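Local coordinates for protein aldehyde Dehydrogenase (Burkholderia cenocepacia, PDB 4O6R) that probably oxidises aldehydes to carboxylic acids with NAD(P)+ as cofactor, as other members of the aldehyde dehydrogenase family do, at residues R74-R78 against F117-G122; A82-N86 against R191-L195; A277-F282 against F309-A313; R373-A379 against P394-R400. One frame throughout, in Å; residues are numbered along the deposited sequence. Where two conformers were deposited one is given.

Contact 1: R74-R78 against F117-G122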
loop_
_atom_site.group_PDB
_atom_site.type_symbol
_atom_site.label_atom_id
_atom_site.label_comp_id
_atom_site.label_asym_id
_atom_site.label_seq_id
_atom_site.Cartn_x
_atom_site.Cartn_y
_atom_site.Cartn_z
ATOM N N ARG A 74 -21.583 -5.722 2.843
ATOM C CA ARG A 74 -22.952 -5.248 3.145
ATOM C C ARG A 74 -23.576 -6.030 4.324
ATOM O O ARG A 74 -24.265 -5.452 5.198
ATOM C CB ARG A 74 -23.819 -5.330 1.877
ATOM C CG ARG A 74 -25.262 -4.877 2.047
ATOM C CD ARG A 74 -25.323 -3.371 2.291
ATOM N NE ARG A 74 -26.651 -2.783 2.046
ATOM C CZ ARG A 74 -27.221 -2.678 0.838
ATOM N NH1 ARG A 74 -26.604 -3.139 -0.261
ATOM N NH2 ARG A 74 -28.412 -2.130 0.722
ATOM N N LEU A 75 -23.301 -7.329 4.378
ATOM C CA LEU A 75 -23.819 -8.151 5.454
ATOM C C LEU A 75 -23.230 -7.740 6.813
ATOM O O LEU A 75 -23.957 -7.656 7.805
ATOM C CB LEU A 75 -23.596 -9.629 5.179
ATOM C CG LEU A 75 -24.492 -10.269 4.130
ATOM C CD1 LEU A 75 -23.833 -11.570 3.668
ATOM C CD2 LEU A 75 -25.877 -10.517 4.721
ATOM N N LEU A 76 -21.931 -7.490 6.851
ATOM C CA LEU A 76 -21.285 -7.009 8.051
ATOM C C LEU A 76 -21.824 -5.620 8.448
ATOM O O LEU A 76 -21.997 -5.330 9.639
ATOM C CB LEU A 76 -19.750 -6.992 7.869
ATOM C CG LEU A 76 -19.089 -8.377 7.709
ATOM C CD1 LEU A 76 -17.695 -8.272 7.096
ATOM C CD2 LEU A 76 -19.002 -9.065 9.052
ATOM N N LEU A 77 -22.054 -4.751 7.462
ATOM C CA LEU A 77 -22.635 -3.445 7.731
ATOM C C LEU A 77 -24.019 -3.582 8.373
ATOM O O LEU A 77 -24.332 -2.880 9.353
ATOM C CB LEU A 77 -22.731 -2.593 6.464
ATOM C CG LEU A 77 -21.399 -2.158 5.850
ATOM C CD1 LEU A 77 -21.661 -1.351 4.577
ATOM C CD2 LEU A 77 -20.587 -1.318 6.822
ATOM N N ARG A 78 -24.861 -4.429 7.795
ATOM C CA ARG A 78 -26.165 -4.696 8.382
ATOM C C ARG A 78 -26.067 -5.265 9.790
ATOM O O ARG A 78 -26.904 -4.942 10.629
ATOM C CB ARG A 78 -26.970 -5.706 7.555
ATOM C CG ARG A 78 -27.658 -5.142 6.338
ATOM C CD ARG A 78 -28.348 -6.289 5.596
ATOM N NE ARG A 78 -28.568 -5.937 4.223
ATOM C CZ ARG A 78 -29.490 -5.089 3.802
ATOM N NH1 ARG A 78 -30.300 -4.487 4.659
ATOM N NH2 ARG A 78 -29.598 -4.833 2.500
ATOM N N PHE A 117 -17.407 -4.571 13.575
ATOM C CA PHE A 117 -18.091 -5.171 12.449
ATOM C C PHE A 117 -18.286 -4.109 11.349
ATOM O O PHE A 117 -18.138 -4.431 10.183
ATOM C CB PHE A 117 -19.431 -5.783 12.849
ATOM C CG PHE A 117 -19.318 -7.178 13.431
ATOM C CD1 PHE A 117 -18.786 -8.222 12.689
ATOM C CD2 PHE A 117 -19.789 -7.449 14.710
ATOM C CE1 PHE A 117 -18.715 -9.500 13.223
ATOM C CE2 PHE A 117 -19.717 -8.736 15.237
ATOM C CZ PHE A 117 -19.181 -9.762 14.482
ATOM N N ARG A 118 -18.609 -2.868 11.717
ATOM C CA ARG A 118 -18.832 -1.843 10.701
ATOM C C ARG A 118 -17.532 -1.558 9.945
ATOM O O ARG A 118 -17.547 -1.500 8.726
ATOM C CB ARG A 118 -19.421 -0.572 11.280
ATOM C CG ARG A 118 -19.621 0.518 10.247
ATOM C CD ARG A 118 -20.440 1.663 10.804
ATOM N NE ARG A 118 -21.779 1.227 11.199
ATOM C CZ ARG A 118 -22.252 1.205 12.444
ATOM N NH1 ARG A 118 -21.508 1.596 13.469
ATOM N NH2 ARG A 118 -23.520 0.813 12.654
ATOM N N TYR A 119 -16.416 -1.433 10.674
ATOM C CA TYR A 119 -15.106 -1.230 10.030
ATOM C C TYR A 119 -14.860 -2.320 8.979
ATOM O O TYR A 119 -14.533 -2.028 7.837
ATOM C CB TYR A 119 -13.982 -1.216 11.064
ATOM C CG TYR A 119 -12.615 -1.019 10.469
ATOM C CD1 TYR A 119 -12.095 0.254 10.295
ATOM C CD2 TYR A 119 -11.837 -2.102 10.082
ATOM C CE1 TYR A 119 -10.832 0.459 9.780
ATOM C CE2 TYR A 119 -10.546 -1.906 9.569
ATOM C CZ TYR A 119 -10.060 -0.623 9.405
ATOM O OH TYR A 119 -8.788 -0.404 8.884
ATOM N N PHE A 120 -15.006 -3.581 9.390
ATOM C CA PHE A 120 -14.768 -4.696 8.494
ATOM C C PHE A 120 -15.761 -4.845 7.364
ATOM O O PHE A 120 -15.388 -5.277 6.277
ATOM C CB PHE A 120 -14.493 -6.011 9.254
ATOM C CG PHE A 120 -13.135 -6.013 9.830
ATOM C CD1 PHE A 120 -12.061 -6.158 9.003
ATOM C CD2 PHE A 120 -12.920 -5.620 11.141
ATOM C CE1 PHE A 120 -10.786 -6.025 9.470
ATOM C CE2 PHE A 120 -11.632 -5.525 11.628
ATOM C CZ PHE A 120 -10.561 -5.731 10.791
ATOM N N GLY A 121 -17.006 -4.443 7.586
ATOM C CA GLY A 121 -17.959 -4.394 6.503
ATOM C C GLY A 121 -17.512 -3.427 5.421
ATOM O O GLY A 121 -17.664 -3.711 4.248
ATOM N N GLY A 122 -16.909 -2.313 5.826
ATOM C CA GLY A 122 -16.370 -1.347 4.865
ATOM C C GLY A 122 -15.028 -1.805 4.300
ATOM O O GLY A 122 -14.679 -1.446 3.199
HETATM O O HOH W 1 -23.301 -0.258 9.361
#
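Leu76 of helix 69-85 lies against Gly121 of helix 102-123, and round this pair two nearly antiparallel helices pack closely in the run of helices between strand 37-43 and strand 129-131. The short segments run at 161° to each other and their axes come within 7.3 Å, a separation possible because Gly121 has no side chain where the other helix passes. Leu76, which buries the largest surface, touches with CB and both methyls, each on a different partner. Its CB sits 3.4 Å from Gly121 CA, tighter than ordinary van der Waals contact, while CD1 reaches the backbone carbonyl of Phe120. The other methyl, CD2, comes to 3.7 Å from CD1 of Phe117, whose side chain crosses that of Leu76 at about a right angle; this phenylalanine also packs on helix 159-172.

Leu77 follows at the flank of the contact. Its CG stands anti to the carbonyl carbon (chi1 -67°), and from there CD2 approaches Arg118 O at 3.6 Å and lies near the peptide between Gly121 and Gly122. Arg118 flanks this methyl with CG, 4.0 Å from Leu77 CD2. Beyond CD the arginine turns polar: its NH2 forms salt bridges with Glu84 and Asp81, and Leu77 of the second subunit packs against the same side chain, so the edge of the contact belongs to a subunit interface. No direct hydrogen bond joins the two segments; one water accepts from Arg118 NE at 2.8 Å and donates to Leu77 O, also at 2.8 Å.

Contact 2: A82-N86 against R191-L195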
loop_
_atom_site.group_PDB
_atom_site.type_symbol
_atom_site.label_atom_id
_atom_site.label_comp_id
_atom_site.label_asym_id
_atom_site.label_seq_id
_atom_site.Cartn_x
_atom_site.Cartn_y
_atom_site.Cartn_z
ATOM N N ALA A 82 -27.719 -3.873 13.260
ATOM C CA ALA A 82 -28.614 -4.727 14.081
ATOM C C ALA A 82 -28.135 -4.797 15.548
ATOM O O ALA A 82 -28.930 -4.792 16.502
ATOM C CB ALA A 82 -28.695 -6.119 13.483
ATOM N N ILE A 83 -26.827 -4.874 15.724
ATOM C CA ILE A 83 -26.249 -4.841 17.065
ATOM C C ILE A 83 -26.643 -3.551 17.767
ATOM O O ILE A 83 -27.183 -3.576 18.897
ATOM C CB ILE A 83 -24.716 -5.002 17.016
ATOM C CG1 ILE A 83 -24.367 -6.431 16.591
ATOM C CG2 ILE A 83 -24.074 -4.648 18.358
ATOM C CD1 ILE A 83 -22.914 -6.606 16.125
ATOM N N GLU A 84 -26.440 -2.425 17.091
ATOM C CA GLU A 84 -26.823 -1.142 17.666
ATOM C C GLU A 84 -28.318 -1.061 17.972
ATOM O O GLU A 84 -28.695 -0.546 19.027
ATOM C CB GLU A 84 -26.370 0.020 16.791
ATOM C CG GLU A 84 -24.857 0.197 16.892
ATOM C CD GLU A 84 -24.250 1.184 15.891
ATOM O OE1 GLU A 84 -24.953 1.645 14.966
ATOM O OE2 GLU A 84 -23.034 1.450 16.008
ATOM N N ALA A 85 -29.158 -1.577 17.075
ATOM C CA ALA A 85 -30.616 -1.634 17.318
ATOM C C ALA A 85 -30.981 -2.486 18.527
ATOM O O ALA A 85 -32.065 -2.338 19.082
ATOM C CB ALA A 85 -31.351 -2.139 16.088
ATOM N N ASN A 86 -30.101 -3.394 18.909
ATOM C CA ASN A 86 -30.300 -4.281 20.044
ATOM C C ASN A 86 -29.381 -3.975 21.216
ATOM O O ASN A 86 -29.121 -4.853 22.039
ATOM C CB ASN A 86 -30.097 -5.729 19.590
ATOM C CG ASN A 86 -31.250 -6.237 18.752
ATOM O OD1 ASN A 86 -32.292 -6.602 19.298
ATOM N ND2 ASN A 86 -31.108 -6.209 17.433
ATOM N N ARG A 191 -26.398 -14.934 20.614
ATOM C CA ARG A 191 -27.258 -13.858 20.116
ATOM C C ARG A 191 -26.687 -13.188 18.864
ATOM O O ARG A 191 -27.427 -12.877 17.937
ATOM C CB ARG A 191 -27.520 -12.811 21.211
ATOM C CG ARG A 191 -28.453 -11.658 20.832
ATOM C CD ARG A 191 -29.812 -12.125 20.323
ATOM N NE ARG A 191 -30.680 -10.980 19.986
ATOM C CZ ARG A 191 -31.521 -10.910 18.958
ATOM N NH1 ARG A 191 -31.676 -11.937 18.115
ATOM N NH2 ARG A 191 -32.231 -9.796 18.774
ATOM N N ILE A 192 -25.364 -12.984 18.832
ATOM C CA ILE A 192 -24.719 -12.433 17.648
ATOM C C ILE A 192 -25.000 -13.306 16.423
ATOM O O ILE A 192 -25.356 -12.787 15.371
ATOM C CB ILE A 192 -23.203 -12.262 17.863
ATOM C CG1 ILE A 192 -22.942 -11.102 18.806
ATOM C CG2 ILE A 192 -22.439 -12.058 16.551
ATOM C CD1 ILE A 192 -23.397 -9.749 18.260
ATOM N N VAL A 193 -24.826 -14.620 16.530
ATOM C CA VAL A 193 -24.997 -15.448 15.341
ATOM C C VAL A 193 -26.449 -15.499 14.930
ATOM O O VAL A 193 -26.744 -15.652 13.736
ATOM C CB VAL A 193 -24.352 -16.846 15.464
ATOM C CG1 VAL A 193 -25.174 -17.749 16.361
ATOM C CG2 VAL A 193 -24.182 -17.470 14.090
ATOM N N GLU A 194 -27.356 -15.384 15.898
ATOM C CA GLU A 194 -28.782 -15.240 15.597
ATOM C C GLU A 194 -29.032 -13.973 14.769
ATOM O O GLU A 194 -29.772 -14.013 13.775
ATOM C CB GLU A 194 -29.624 -15.208 16.887
ATOM C CG GLU A 194 -31.109 -15.333 16.605
ATOM C CD GLU A 194 -31.939 -15.336 17.846
ATOM O OE1 GLU A 194 -31.567 -14.673 18.846
ATOM O OE2 GLU A 194 -32.981 -16.013 17.801
ATOM N N LEU A 195 -28.411 -12.856 15.163
ATOM C CA LEU A 195 -28.534 -11.622 14.377
ATOM C C LEU A 195 -27.936 -11.794 12.993
ATOM O O LEU A 195 -28.507 -11.315 12.024
ATOM C CB LEU A 195 -27.884 -10.408 15.065
ATOM C CG LEU A 195 -28.546 -9.971 16.368
ATOM C CD1 LEU A 195 -27.752 -8.903 17.106
ATOM C CD2 LEU A 195 -29.944 -9.476 16.091
#
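Asn86 reaches from the end of helix 69-85 toward Arg191 and Leu195 of helix 187-199, and its short side chain divides its work atom by atom. CB leaves the backbone in the direction of the other helix, and with CG anti to the carbonyl carbon (chi1 -74°) the amide is carried into the gap between the two segments. CG comes 3.7 Å from Arg191 NH2. At the tip, OD1 takes a weak hydrogen bond from that same NH2 (3.2 Å), the angle at the hydrogen being only 137°; the oxygen lies at the guanidinium edge, and the amide and guanidinium planes stand 85° apart. ND2 turns back to its own helix and donates to Ala82 O at 2.8 Å, close to the amide plane, which fixes the rotation of the group. The same nitrogen rests 3.7 Å from CD2 of Leu195.

The setting is helix-on-helix packing in the nucleotide-binding part of the aldehyde dehydrogenase fold: helix 187-199 follows strand 176-180 and leads to strand 206-208, a beta-alpha-beta crossover that joins two parallel neighbours in the sheet. Helix 69-85 packs against helix 187-199.

Deeper in, the chemistry becomes apolar. Ile83 and Ile192 slant across each other and meet through their CD1 methyls at 3.8 Å, while Leu195 CD1 approaches Ile83 CG1 at 4.2 Å. Arg191 itself has further grips, since its NH1 forms a salt bridge with Glu194 OE1 at 2.8 Å, meeting the carboxylate from above its plane, and another with Glu198 one turn on.

Contact 3: A277-F282 against F309-A313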
loop_
_atom_site.group_PDB
_atom_site.type_symbol
_atom_site.label_atom_id
_atom_site.label_comp_id
_atom_site.label_asym_id
_atom_site.label_seq_id
_atom_site.Cartn_x
_atom_site.Cartn_y
_atom_site.Cartn_z
ATOM N N ALA A 277 -4.389 5.423 34.997
ATOM C CA ALA A 277 -3.979 4.199 35.723
ATOM C C ALA A 277 -5.171 3.420 36.242
ATOM O O ALA A 277 -5.200 2.176 36.144
ATOM C CB ALA A 277 -3.053 4.549 36.878
ATOM N N ALA A 278 -6.163 4.137 36.760
ATOM C CA ALA A 278 -7.357 3.480 37.292
ATOM C C ALA A 278 -8.158 2.789 36.185
ATOM O O ALA A 278 -8.532 1.614 36.320
ATOM C CB ALA A 278 -8.201 4.462 38.076
ATOM N N TRP A 279 -8.387 3.497 35.082
ATOM C CA TRP A 279 -8.958 2.901 33.893
ATOM C C TRP A 279 -8.164 1.673 33.448
ATOM O O TRP A 279 -8.736 0.629 33.135
ATOM C CB TRP A 279 -9.022 3.956 32.772
ATOM C CG TRP A 279 -9.021 3.445 31.386
ATOM C CD1 TRP A 279 -7.971 3.460 30.500
ATOM C CD2 TRP A 279 -10.126 2.868 30.684
ATOM N NE1 TRP A 279 -8.360 2.921 29.309
ATOM C CE2 TRP A 279 -9.669 2.531 29.396
ATOM C CE3 TRP A 279 -11.458 2.589 31.031
ATOM C CZ2 TRP A 279 -10.492 1.926 28.442
ATOM C CZ3 TRP A 279 -12.285 1.989 30.088
ATOM C CH2 TRP A 279 -11.806 1.662 28.809
ATOM N N ALA A 280 -6.836 1.805 33.399
ATOM C CA ALA A 280 -6.014 0.796 32.778
ATOM C C ALA A 280 -6.067 -0.539 33.494
ATOM O O ALA A 280 -5.929 -1.592 32.836
ATOM C CB ALA A 280 -4.567 1.276 32.681
ATOM N N ILE A 281 -6.231 -0.522 34.816
ATOM C CA ILE A 281 -6.252 -1.777 35.573
ATOM C C ILE A 281 -7.623 -2.141 36.120
ATOM O O ILE A 281 -7.917 -3.326 36.215
ATOM C CB ILE A 281 -5.196 -1.811 36.682
ATOM C CG1 ILE A 281 -5.045 -3.213 37.325
ATOM C CG2 ILE A 281 -5.512 -0.788 37.766
ATOM C CD1 ILE A 281 -4.713 -4.338 36.353
ATOM N N PHE A 282 -8.474 -1.172 36.451
ATOM C CA PHE A 282 -9.758 -1.514 37.084
ATOM C C PHE A 282 -10.913 -1.702 36.129
ATOM O O PHE A 282 -11.853 -2.432 36.469
ATOM C CB PHE A 282 -10.080 -0.552 38.240
ATOM C CG PHE A 282 -8.995 -0.531 39.288
ATOM C CD1 PHE A 282 -8.487 -1.728 39.803
ATOM C CD2 PHE A 282 -8.444 0.647 39.727
ATOM C CE1 PHE A 282 -7.467 -1.734 40.726
ATOM C CE2 PHE A 282 -7.430 0.642 40.656
ATOM C CZ PHE A 282 -6.932 -0.540 41.159
ATOM N N PHE A 309 -4.177 7.951 43.950
ATOM C CA PHE A 309 -4.585 6.727 43.254
ATOM C C PHE A 309 -5.230 5.701 44.185
ATOM O O PHE A 309 -6.268 5.105 43.837
ATOM C CB PHE A 309 -3.365 6.125 42.559
ATOM C CG PHE A 309 -3.640 4.869 41.781
ATOM C CD1 PHE A 309 -4.537 4.859 40.744
ATOM C CD2 PHE A 309 -2.954 3.725 42.066
ATOM C CE1 PHE A 309 -4.788 3.701 40.020
ATOM C CE2 PHE A 309 -3.167 2.561 41.336
ATOM C CZ PHE A 309 -4.089 2.542 40.330
ATOM N N VAL A 310 -4.632 5.516 45.368
ATOM C CA VAL A 310 -5.199 4.627 46.385
ATOM C C VAL A 310 -6.571 5.155 46.833
ATOM O O VAL A 310 -7.532 4.406 46.920
ATOM C CB VAL A 310 -4.242 4.445 47.584
ATOM C CG1 VAL A 310 -4.922 3.713 48.710
ATOM C CG2 VAL A 310 -3.014 3.650 47.174
ATOM N N ALA A 311 -6.682 6.460 47.039
ATOM C CA ALA A 311 -7.973 7.044 47.423
ATOM C C ALA A 311 -9.026 6.791 46.375
ATOM O O ALA A 311 -10.106 6.340 46.708
ATOM C CB ALA A 311 -7.855 8.530 47.727
ATOM N N LEU A 312 -8.697 7.030 45.104
ATOM C CA LEU A 312 -9.654 6.787 44.014
ATOM C C LEU A 312 -10.089 5.313 43.961
ATOM O O LEU A 312 -11.270 5.003 43.855
ATOM C CB LEU A 312 -9.037 7.191 42.674
ATOM C CG LEU A 312 -9.859 6.929 41.419
ATOM C CD1 LEU A 312 -11.214 7.592 41.546
ATOM C CD2 LEU A 312 -9.082 7.442 40.229
ATOM N N ALA A 313 -9.116 4.427 44.034
ATOM C CA ALA A 313 -9.359 2.982 43.961
ATOM C C ALA A 313 -10.273 2.509 45.090
ATOM O O ALA A 313 -11.206 1.720 44.847
ATOM C CB ALA A 313 -8.051 2.219 43.994
#
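Phe309 and Phe282 enter the gap between their helices from opposite directions, yet their rings end nearly parallel, with planes 18° apart. They are slid so far past one another, with centroids 6.0 Å apart, that they barely overlap, and they touch through single carbons, Phe282 CE2 lying 3.9 Å from Phe309 CZ.

Phe309 buries the most surface of the contact. With CG anti to the backbone N (chi1 -179°), its ring extends to the 277-282 helix and presents an edge to the backbone of Ala278, CE1 standing 3.6 Å from Ala278 N. The methyl of Ala277 sits obliquely beside the same carbon at 3.7 Å. Phe282 in turn touches the methyl of Ala313 with CE2, at 3.7 Å, while Ile281 CG2 covers the centre of one face of its ring. On the flank, Leu312 CD2 meets Ala278 CB at 3.8 Å, close to where Phe494 and Arg496 of the third subunit pack.

Small alanines thus receive large rings from either helix, while Ile376 and Val396 of the neighbouring strands touch Phe309. These are helices 270-282 and 302-315 packed on a largely parallel sheet, the layered alpha/beta architecture of the aldehyde dehydrogenase catalytic domain.

Contact 4: R373-A379 against P394-R400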
loop_
_atom_site.group_PDB
_atom_site.type_symbol
_atom_site.label_atom_id
_atom_site.label_comp_id
_atom_site.label_asym_id
_atom_site.label_seq_id
_atom_site.Cartn_x
_atom_site.Cartn_y
_atom_site.Cartn_z
ATOM N N ARG A 373 -12.143 -6.518 45.961
ATOM C CA ARG A 373 -11.927 -5.082 45.912
ATOM C C ARG A 373 -10.711 -4.734 45.055
ATOM O O ARG A 373 -9.811 -5.544 44.910
ATOM C CB ARG A 373 -11.719 -4.516 47.314
ATOM C CG ARG A 373 -12.955 -4.644 48.198
ATOM C CD ARG A 373 -12.697 -4.107 49.594
ATOM N NE ARG A 373 -11.425 -4.602 50.104
ATOM C CZ ARG A 373 -11.275 -5.464 51.103
ATOM N NH1 ARG A 373 -10.041 -5.834 51.420
ATOM N NH2 ARG A 373 -12.331 -5.935 51.810
ATOM N N PRO A 374 -10.704 -3.532 44.474
ATOM C CA PRO A 374 -9.522 -3.058 43.750
ATOM C C PRO A 374 -8.317 -3.145 44.662
ATOM O O PRO A 374 -8.376 -2.689 45.807
ATOM C CB PRO A 374 -9.859 -1.600 43.419
ATOM C CG PRO A 374 -11.347 -1.547 43.407
ATOM C CD PRO A 374 -11.818 -2.565 44.423
ATOM N N THR A 375 -7.264 -3.775 44.173
ATOM C CA THR A 375 -6.117 -4.140 44.986
ATOM C C THR A 375 -4.844 -3.505 44.391
ATOM O O THR A 375 -4.608 -3.585 43.185
ATOM C CB THR A 375 -6.006 -5.661 45.062
ATOM O OG1 THR A 375 -7.194 -6.202 45.661
ATOM C CG2 THR A 375 -4.838 -6.078 45.877
ATOM N N ILE A 376 -4.089 -2.829 45.251
ATOM C CA ILE A 376 -2.848 -2.153 44.908
ATOM C C ILE A 376 -1.746 -2.658 45.833
ATOM O O ILE A 376 -1.863 -2.530 47.054
ATOM C CB ILE A 376 -3.005 -0.619 45.075
ATOM C CG1 ILE A 376 -4.075 -0.083 44.140
ATOM C CG2 ILE A 376 -1.688 0.119 44.799
ATOM C CD1 ILE A 376 -4.433 1.361 44.441
ATOM N N VAL A 377 -0.675 -3.203 45.252
ATOM C CA VAL A 377 0.419 -3.774 46.015
ATOM C C VAL A 377 1.715 -3.145 45.572
ATOM O O VAL A 377 2.041 -3.188 44.387
ATOM C CB VAL A 377 0.564 -5.294 45.781
ATOM C CG1 VAL A 377 1.786 -5.826 46.487
ATOM C CG2 VAL A 377 -0.672 -6.021 46.245
ATOM N N GLU A 378 2.464 -2.585 46.514
ATOM C CA GLU A 378 3.789 -2.118 46.203
ATOM C C GLU A 378 4.772 -3.266 46.380
ATOM O O GLU A 378 4.890 -3.802 47.484
ATOM C CB GLU A 378 4.155 -0.902 47.033
ATOM C CG GLU A 378 5.469 -0.293 46.584
ATOM C CD GLU A 378 5.536 1.238 46.700
ATOM O OE1 GLU A 378 4.694 1.907 47.349
ATOM O OE2 GLU A 378 6.486 1.761 46.128
ATOM N N ALA A 379 5.461 -3.652 45.301
ATOM C CA ALA A 379 6.346 -4.834 45.338
ATOM C C ALA A 379 7.736 -4.494 45.827
ATOM O O ALA A 379 8.236 -3.401 45.588
ATOM C CB ALA A 379 6.452 -5.487 43.983
ATOM N N PRO A 394 -8.421 -7.175 39.295
ATOM C CA PRO A 394 -8.334 -5.735 39.516
ATOM C C PRO A 394 -7.201 -5.497 40.497
ATOM O O PRO A 394 -7.431 -5.154 41.651
ATOM C CB PRO A 394 -9.690 -5.392 40.134
ATOM C CG PRO A 394 -10.079 -6.637 40.877
ATOM C CD PRO A 394 -9.551 -7.776 40.022
ATOM N N PHE A 395 -5.983 -5.733 40.022
ATOM C CA PHE A 395 -4.835 -5.945 40.882
ATOM C C PHE A 395 -3.641 -5.306 40.208
ATOM O O PHE A 395 -3.245 -5.734 39.160
ATOM C CB PHE A 395 -4.626 -7.467 41.041
ATOM C CG PHE A 395 -3.515 -7.868 41.962
ATOM C CD1 PHE A 395 -2.184 -7.570 41.665
ATOM C CD2 PHE A 395 -3.777 -8.623 43.097
ATOM C CE1 PHE A 395 -1.169 -7.966 42.516
ATOM C CE2 PHE A 395 -2.757 -9.045 43.932
ATOM C CZ PHE A 395 -1.447 -8.718 43.656
ATOM N N VAL A 396 -3.083 -4.266 40.805
ATOM C CA VAL A 396 -1.930 -3.584 40.196
ATOM C C VAL A 396 -0.705 -3.645 41.108
ATOM O O VAL A 396 -0.815 -3.510 42.323
ATOM C CB VAL A 396 -2.288 -2.131 39.768
ATOM C CG1 VAL A 396 -2.774 -1.304 40.954
ATOM C CG2 VAL A 396 -1.121 -1.467 39.024
ATOM N N THR A 397 0.440 -3.920 40.500
ATOM C CA THR A 397 1.709 -3.980 41.189
ATOM C C THR A 397 2.537 -2.732 40.892
ATOM O O THR A 397 2.744 -2.378 39.732
ATOM C CB THR A 397 2.482 -5.231 40.795
ATOM O OG1 THR A 397 1.669 -6.385 41.082
ATOM C CG2 THR A 397 3.808 -5.306 41.576
ATOM N N VAL A 398 2.983 -2.076 41.967
ATOM C CA VAL A 398 3.695 -0.817 41.862
ATOM C C VAL A 398 5.170 -1.036 42.050
ATOM O O VAL A 398 5.600 -1.717 43.009
ATOM C CB VAL A 398 3.233 0.189 42.907
ATOM C CG1 VAL A 398 3.842 1.567 42.639
ATOM C CG2 VAL A 398 1.726 0.282 42.924
ATOM N N LEU A 399 5.931 -0.404 41.157
ATOM C CA LEU A 399 7.379 -0.395 41.176
ATOM C C LEU A 399 7.834 1.061 40.968
ATOM O O LEU A 399 7.113 1.852 40.355
ATOM C CB LEU A 399 7.910 -1.261 40.031
ATOM C CG LEU A 399 7.555 -2.754 40.061
ATOM C CD1 LEU A 399 7.724 -3.401 38.711
ATOM C CD2 LEU A 399 8.379 -3.453 41.114
ATOM N N ARG A 400 9.002 1.415 41.496
ATOM C CA ARG A 400 9.529 2.763 41.370
ATOM C C ARG A 400 10.841 2.757 40.581
ATOM O O ARG A 400 11.532 1.741 40.541
ATOM C CB ARG A 400 9.779 3.366 42.762
ATOM C CG ARG A 400 8.508 3.478 43.578
ATOM C CD ARG A 400 8.780 4.103 44.919
ATOM N NE ARG A 400 7.626 4.039 45.788
ATOM C CZ ARG A 400 7.313 4.985 46.658
ATOM N NH1 ARG A 400 8.052 6.086 46.755
ATOM N NH2 ARG A 400 6.221 4.842 47.393
HETATM O O HOH W 2 7.989 -0.829 44.743
#
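Thr375 and Phe395 begin a run of four parallel beta bridges that ends at Glu378 and Val398, joining the two strands of a beta-alpha-beta unit linked through the short helix 385-388. The tight part is the ladder itself. Amide and carbonyl alternate between the strands from Thr375 N to Pro394 O through to Ala379 N to Val398 O, and the bond from Val377 N to Val396 O (2.9 Å) is nearly straight at 168°.

On one face, Ile376 and Val396 lie side by side with their CG1 atoms 3.7 Å apart, covered by helices 270-282 and 302-315, and Ile376 CG2 meets Val398 CG2. On the other, Val377 CG2 rests 3.8 Å from Phe395 CZ, and Ala379 CB touches Thr397 CG2 at 3.6 Å.

The far end is more exposed and more polar. A water lies near Ala379 O and Val398 O, and partly exposed Glu378 and Arg400 cross at about a right angle, although their flat groups are nearly coplanar (22°). Glu299 and Asp303 also form salt bridges with this guanidinium, several carboxylates sharing one positive charge. Its NH2 makes only weak bonds to Glu378, whereas Arg400 NE reaches the syn lone pair of Glu378 OE2 at 2.6 Å.

How the contacts relate
Contacts 1 and 2 share helix 69-85 and touch where Phe117 packs on Ile83. Contacts 3 and 4 form a second pair, their centres 10 Å apart: the helices of contact 3 lie on the strands of contact 4, with Ile281 CD1 against Phe395 O and Phe282 against Pro394. Between the pairs the nearest atoms remain at least about 17 Å apart. Contacts 1, 3 and 4 are mostly buried, while contact 2 is only partly so. Chemistry follows place: contact 3 is wholly apolar, contact 1 adds a bridging water, contact 2 adds a weak amide-guanidinium hydrogen bond between partly exposed residues, and contact 4 alone is joined by backbone hydrogen bonds across its segments, with a salt bridge at its partly exposed end.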